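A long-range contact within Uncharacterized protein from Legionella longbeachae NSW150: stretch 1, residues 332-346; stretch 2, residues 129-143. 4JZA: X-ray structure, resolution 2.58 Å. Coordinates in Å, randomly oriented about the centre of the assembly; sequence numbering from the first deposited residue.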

# COMPACT_ATOMS: atom_id res chain seq x y z
N LYS A 332 -8.54 4.23 19.30
CA LYS A 332 -7.19 4.71 19.04
C LYS A 332 -6.17 3.59 18.83
O LYS A 332 -5.20 3.73 18.08
CB LYS A 332 -6.74 5.72 20.09
CG LYS A 332 -6.34 5.19 21.46
CD LYS A 332 -6.06 6.38 22.39
CE LYS A 332 -5.71 5.98 23.84
NZ LYS A 332 -4.89 4.73 23.95
N ASP A 333 -6.43 2.44 19.43
CA ASP A 333 -5.59 1.28 19.21
C ASP A 333 -5.73 0.63 17.84
O ASP A 333 -4.95 -0.26 17.49
CB ASP A 333 -5.88 0.25 20.29
CG ASP A 333 -5.52 0.76 21.66
OD1 ASP A 333 -4.79 1.77 21.77
OD2 ASP A 333 -5.98 0.16 22.64
N ALA A 334 -6.73 1.03 17.08
CA ALA A 334 -6.86 0.56 15.73
C ALA A 334 -6.01 1.41 14.77
O ALA A 334 -5.86 1.06 13.60
CB ALA A 334 -8.31 0.64 15.31
N VAL A 335 -5.54 2.58 15.20
CA VAL A 335 -4.90 3.48 14.26
C VAL A 335 -3.63 4.10 14.85
O VAL A 335 -3.38 5.30 14.68
CB VAL A 335 -5.87 4.56 13.77
CG1 VAL A 335 -6.94 3.96 12.85
CG2 VAL A 335 -6.50 5.26 14.93
N SER A 336 -2.81 3.26 15.51
CA SER A 336 -1.66 3.77 16.22
C SER A 336 -0.51 4.14 15.32
O SER A 336 0.41 4.82 15.76
CB SER A 336 -1.20 2.80 17.29
OG SER A 336 -0.53 1.70 16.74
N PHE A 337 -0.57 3.70 14.07
CA PHE A 337 0.54 3.76 13.11
C PHE A 337 -0.00 3.41 11.75
O PHE A 337 -0.78 2.50 11.64
CB PHE A 337 1.56 2.69 13.47
CG PHE A 337 2.41 2.22 12.32
CD1 PHE A 337 3.15 3.12 11.58
CD2 PHE A 337 2.49 0.86 11.98
CE1 PHE A 337 3.98 2.71 10.55
CE2 PHE A 337 3.32 0.44 10.95
CZ PHE A 337 4.06 1.37 10.24
N LEU A 338 0.42 4.12 10.73
CA LEU A 338 0.01 3.83 9.36
C LEU A 338 1.26 3.64 8.49
O LEU A 338 2.12 4.48 8.47
CB LEU A 338 -0.81 5.02 8.80
CG LEU A 338 -2.30 4.89 9.04
CD1 LEU A 338 -2.65 5.18 10.46
CD2 LEU A 338 -3.06 5.84 8.13
N SER A 339 1.32 2.54 7.77
CA SER A 339 2.30 2.34 6.75
C SER A 339 2.33 3.50 5.74
O SER A 339 1.31 4.07 5.38
CB SER A 339 1.94 1.05 6.01
OG SER A 339 2.57 0.99 4.71
N SER A 340 3.52 3.79 5.24
CA SER A 340 3.76 4.77 4.20
C SER A 340 2.88 4.59 2.96
O SER A 340 2.61 5.54 2.22
CB SER A 340 5.26 4.74 3.81
OG SER A 340 5.55 3.68 2.90
N ARG A 341 2.44 3.37 2.67
CA ARG A 341 1.64 3.18 1.44
C ARG A 341 0.17 3.49 1.66
O ARG A 341 -0.62 3.48 0.74
CB ARG A 341 1.69 1.75 0.98
CG ARG A 341 3.03 1.25 0.52
CD ARG A 341 2.93 -0.28 0.43
NE ARG A 341 3.07 -0.94 1.71
CZ ARG A 341 2.70 -2.18 1.97
NH1 ARG A 341 2.14 -2.93 1.03
NH2 ARG A 341 2.88 -2.65 3.17
N HIS A 342 -0.17 3.72 2.92
CA HIS A 342 -1.52 3.69 3.36
C HIS A 342 -2.00 5.12 3.47
O HIS A 342 -2.10 5.67 4.56
CB HIS A 342 -1.61 2.98 4.72
CG HIS A 342 -3.01 2.70 5.14
ND1 HIS A 342 -3.36 1.71 5.98
CD2 HIS A 342 -4.16 3.32 4.82
CE1 HIS A 342 -4.67 1.68 6.12
NE2 HIS A 342 -5.17 2.68 5.46
N ARG A 343 -2.37 5.69 2.33
CA ARG A 343 -2.75 7.11 2.31
C ARG A 343 -4.22 7.40 2.02
O ARG A 343 -4.56 8.47 1.46
CB ARG A 343 -1.81 7.81 1.33
CG ARG A 343 -0.37 7.36 1.58
CD ARG A 343 0.10 7.90 2.92
NE ARG A 343 0.51 9.26 2.70
CZ ARG A 343 -0.12 10.30 3.13
NH1 ARG A 343 -1.16 10.16 3.90
NH2 ARG A 343 0.30 11.49 2.82
N THR A 344 -5.09 6.45 2.41
CA THR A 344 -6.52 6.54 2.22
C THR A 344 -7.29 7.04 3.46
O THR A 344 -8.50 7.32 3.38
CB THR A 344 -7.09 5.17 1.82
OG1 THR A 344 -6.69 4.18 2.76
CG2 THR A 344 -6.59 4.77 0.49
N LEU A 345 -6.60 7.17 4.60
CA LEU A 345 -7.22 7.67 5.81
C LEU A 345 -6.53 8.99 6.18
O LEU A 345 -5.33 9.17 5.96
CB LEU A 345 -7.06 6.66 6.93
CG LEU A 345 -7.58 5.24 6.66
CD1 LEU A 345 -7.17 4.31 7.81
CD2 LEU A 345 -9.09 5.22 6.56
N PRO A 346 -7.29 9.93 6.74
CA PRO A 346 -6.78 11.28 6.89
C PRO A 346 -5.99 11.50 8.17
O PRO A 346 -6.33 12.33 8.98
CB PRO A 346 -8.07 12.12 6.88
CG PRO A 346 -9.09 11.23 7.47
CD PRO A 346 -8.71 9.83 7.11
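Stretch 2 129-143: LNEAEQYALMGEGRY

Stretch 2 continues a helix that begins earlier in the chain and runs through E140, then leaves the helix at G141. It lies along stretch 1, which is loop or turn after a short 3-10 segment at its start, and the two run in opposite senses: the CA atoms of Q134 and S339 are 6.1 Å apart, those of M138 and L338 5.3 Å, and those of G139 and A334 5.3 Å. Together they bury 889 Å².

L129 begins the stretch out of reach. One residue on, N130 starts sideways, but its amide end comes nearer, and its OD1 accepts a hydrogen bond from R341 NH1 at 2.8 Å. E133, one helical turn later, supplies a charge opposite to the arginine's: its OE2 lies 2.9 Å from R341 NH2 in a salt bridge, with a weak hydrogen bond from R341 NH1 to the same OE2 at 3.0 Å. Both acceptors lie at the guanidinium edge, where its N-H groups point, while Q134 CG covers one face.

Q134 points toward stretch 1, at the type I turn from S339 to H342. Its OE1 is 3.4 Å from H342 CA, and its NE2 is 3.2 Å from R341 CB, so the amide end lies against the turn, and NE2 donates a hydrogen bond to water 2 at 2.9 Å. Water 1 bridges the backbones, donating to Q134 O (2.8 Å) and accepting from S339 N (2.9 Å); it also hydrogen-bonds H342 ND1 at 2.8 Å.

Y135 brings a broad ring to the histidine. H342 CE1 lies over one face, 3.3 Å from Y135 CZ, in an oblique aromatic pair with planes at 56°. L137 points toward stretch 1, and its CD1 lies 3.9 Å from R341 NH2, at the guanidinium edge; the L137 carbonyl O meets the edge of the F337 ring, 3.8 Å from F337 CD2.

M138, a selenomethionine, has a long, flexible side chain that fills a space lined by the V335, L338 and L345 side chains and by two carbonyls. Its SE lies 3.9 Å from both V335 CG1 and L338 CD1 and 4.0 Å from L345 CD1; its CG is 3.1 Å from F337 O and its CE 3.2 Å from A334 O. Its CA makes a CA-H...O contact with F337 O at 3.4 Å, and water 3 donates to both M138 O (2.7 Å) and D333 O (2.8 Å).

G139 has no side chain, yet this contact does not require glycine: a CB would point away into free space. At G141, phi is positive, and a CB would jam against the carbonyl O of E140, which calls for glycine; a modelled CB would also sit tightly, 3.4 Å from S336 OG. R142 then points toward stretch 1, its CB 3.8 Å from the centroid of the F337 ring, a CH-pi contact over the face.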

# COMPACT_ATOMS: atom_id res chain seq x y z
N LEU A 129 -4.38 -7.98 -1.68
CA LEU A 129 -3.22 -8.38 -0.83
C LEU A 129 -2.39 -7.18 -0.27
O LEU A 129 -2.06 -7.11 0.92
CB LEU A 129 -2.29 -9.27 -1.64
CG LEU A 129 -1.17 -9.96 -0.86
CD1 LEU A 129 -1.69 -10.76 0.29
CD2 LEU A 129 -0.31 -10.85 -1.76
N ASN A 130 -2.08 -6.23 -1.14
CA ASN A 130 -1.22 -5.11 -0.85
C ASN A 130 -1.83 -4.30 0.25
O ASN A 130 -1.15 -3.92 1.18
CB ASN A 130 -1.04 -4.25 -2.09
CG ASN A 130 -0.02 -3.13 -1.90
OD1 ASN A 130 1.13 -3.39 -1.57
ND2 ASN A 130 -0.46 -1.89 -2.12
N GLU A 131 -3.13 -4.07 0.13
CA GLU A 131 -3.92 -3.23 1.10
C GLU A 131 -4.29 -3.99 2.35
O GLU A 131 -4.26 -3.44 3.44
CB GLU A 131 -5.15 -2.56 0.42
CG GLU A 131 -4.72 -1.50 -0.60
CD GLU A 131 -5.80 -1.05 -1.56
OE1 GLU A 131 -6.91 -0.66 -1.17
OE2 GLU A 131 -5.55 -1.05 -2.76
N ALA A 132 -4.57 -5.27 2.22
CA ALA A 132 -4.71 -6.09 3.43
C ALA A 132 -3.45 -6.07 4.28
O ALA A 132 -3.53 -5.99 5.46
CB ALA A 132 -5.09 -7.53 3.10
N GLU A 133 -2.28 -6.10 3.67
CA GLU A 133 -1.08 -6.05 4.48
C GLU A 133 -0.97 -4.74 5.27
O GLU A 133 -0.55 -4.72 6.41
CB GLU A 133 0.15 -6.20 3.61
CG GLU A 133 1.42 -6.42 4.42
CD GLU A 133 2.71 -6.16 3.66
OE1 GLU A 133 3.71 -6.67 4.17
OE2 GLU A 133 2.74 -5.46 2.60
N GLN A 134 -1.35 -3.63 4.65
CA GLN A 134 -1.27 -2.33 5.28
C GLN A 134 -2.14 -2.24 6.50
O GLN A 134 -1.69 -1.81 7.54
CB GLN A 134 -1.74 -1.28 4.27
CG GLN A 134 -0.84 -1.06 3.05
CD GLN A 134 -1.48 -0.10 2.10
OE1 GLN A 134 -2.36 0.55 2.45
NE2 GLN A 134 -1.00 0.07 0.98
N TYR A 135 -3.41 -2.65 6.37
CA TYR A 135 -4.35 -2.70 7.49
C TYR A 135 -3.88 -3.75 8.52
O TYR A 135 -3.97 -3.48 9.72
CB TYR A 135 -5.79 -2.95 7.05
CG TYR A 135 -6.47 -1.73 6.54
CD1 TYR A 135 -6.40 -1.40 5.21
CD2 TYR A 135 -7.23 -0.93 7.36
CE1 TYR A 135 -7.02 -0.28 4.72
CE2 TYR A 135 -7.85 0.20 6.89
CZ TYR A 135 -7.72 0.52 5.56
OH TYR A 135 -8.30 1.62 5.05
N ALA A 136 -3.33 -4.88 8.11
CA ALA A 136 -2.77 -5.79 9.14
C ALA A 136 -1.70 -5.12 9.97
O ALA A 136 -1.62 -5.35 11.20
CB ALA A 136 -2.15 -7.08 8.55
N LEU A 137 -0.87 -4.30 9.30
CA LEU A 137 0.21 -3.58 9.97
C LEU A 137 -0.30 -2.44 10.89
O LEU A 137 0.27 -2.23 11.96
CB LEU A 137 1.21 -3.02 8.97
CG LEU A 137 2.03 -4.05 8.21
CD1 LEU A 137 2.75 -3.37 7.05
CD2 LEU A 137 3.02 -4.81 9.11
N MSE A 138 -1.32 -1.70 10.44
CA MSE A 138 -1.91 -0.67 11.27
C MSE A 138 -2.38 -1.26 12.57
O MSE A 138 -2.08 -0.76 13.67
CB MSE A 138 -3.08 -0.11 10.51
CG MSE A 138 -3.54 1.16 11.16
SE MSE A 138 -4.97 2.00 10.15
CE MSE A 138 -6.47 0.74 10.46
N GLY A 139 -3.09 -2.38 12.47
CA GLY A 139 -3.67 -3.06 13.63
C GLY A 139 -2.61 -3.49 14.64
O GLY A 139 -2.85 -3.42 15.82
N GLU A 140 -1.45 -3.86 14.15
CA GLU A 140 -0.41 -4.46 14.94
C GLU A 140 0.37 -3.38 15.68
O GLU A 140 0.93 -3.65 16.72
CB GLU A 140 0.56 -5.21 14.02
CG GLU A 140 1.03 -6.58 14.50
CD GLU A 140 2.02 -7.25 13.51
OE1 GLU A 140 3.01 -6.60 13.07
OE2 GLU A 140 1.83 -8.44 13.14
N GLY A 141 0.41 -2.15 15.17
CA GLY A 141 1.25 -1.11 15.76
C GLY A 141 2.71 -1.15 15.30
O GLY A 141 3.10 -2.03 14.57
N ARG A 142 3.53 -0.22 15.78
CA ARG A 142 4.94 -0.13 15.38
C ARG A 142 5.87 -0.03 16.57
O ARG A 142 5.61 0.76 17.49
CB ARG A 142 5.16 1.11 14.50
CG ARG A 142 6.50 1.19 13.77
CD ARG A 142 6.69 2.55 13.11
NE ARG A 142 7.70 2.58 12.04
CZ ARG A 142 7.77 3.52 11.08
NH1 ARG A 142 6.92 4.54 11.04
NH2 ARG A 142 8.67 3.44 10.12
N TYR A 143 6.96 -0.80 16.53
CA TYR A 143 8.07 -0.70 17.48
C TYR A 143 8.91 0.51 17.17
O TYR A 143 9.23 0.72 16.03
CB TYR A 143 9.01 -1.89 17.32
CG TYR A 143 8.57 -3.15 17.99
CD1 TYR A 143 8.94 -3.41 19.31
CD2 TYR A 143 7.84 -4.11 17.29
CE1 TYR A 143 8.56 -4.57 19.93
CE2 TYR A 143 7.46 -5.28 17.91
CZ TYR A 143 7.82 -5.48 19.23
OH TYR A 143 7.43 -6.62 19.84
O HOH W 1 -1.10 0.97 7.37
O HOH W 2 -1.59 1.12 -1.61
O HOH W 3 -2.77 0.54 15.93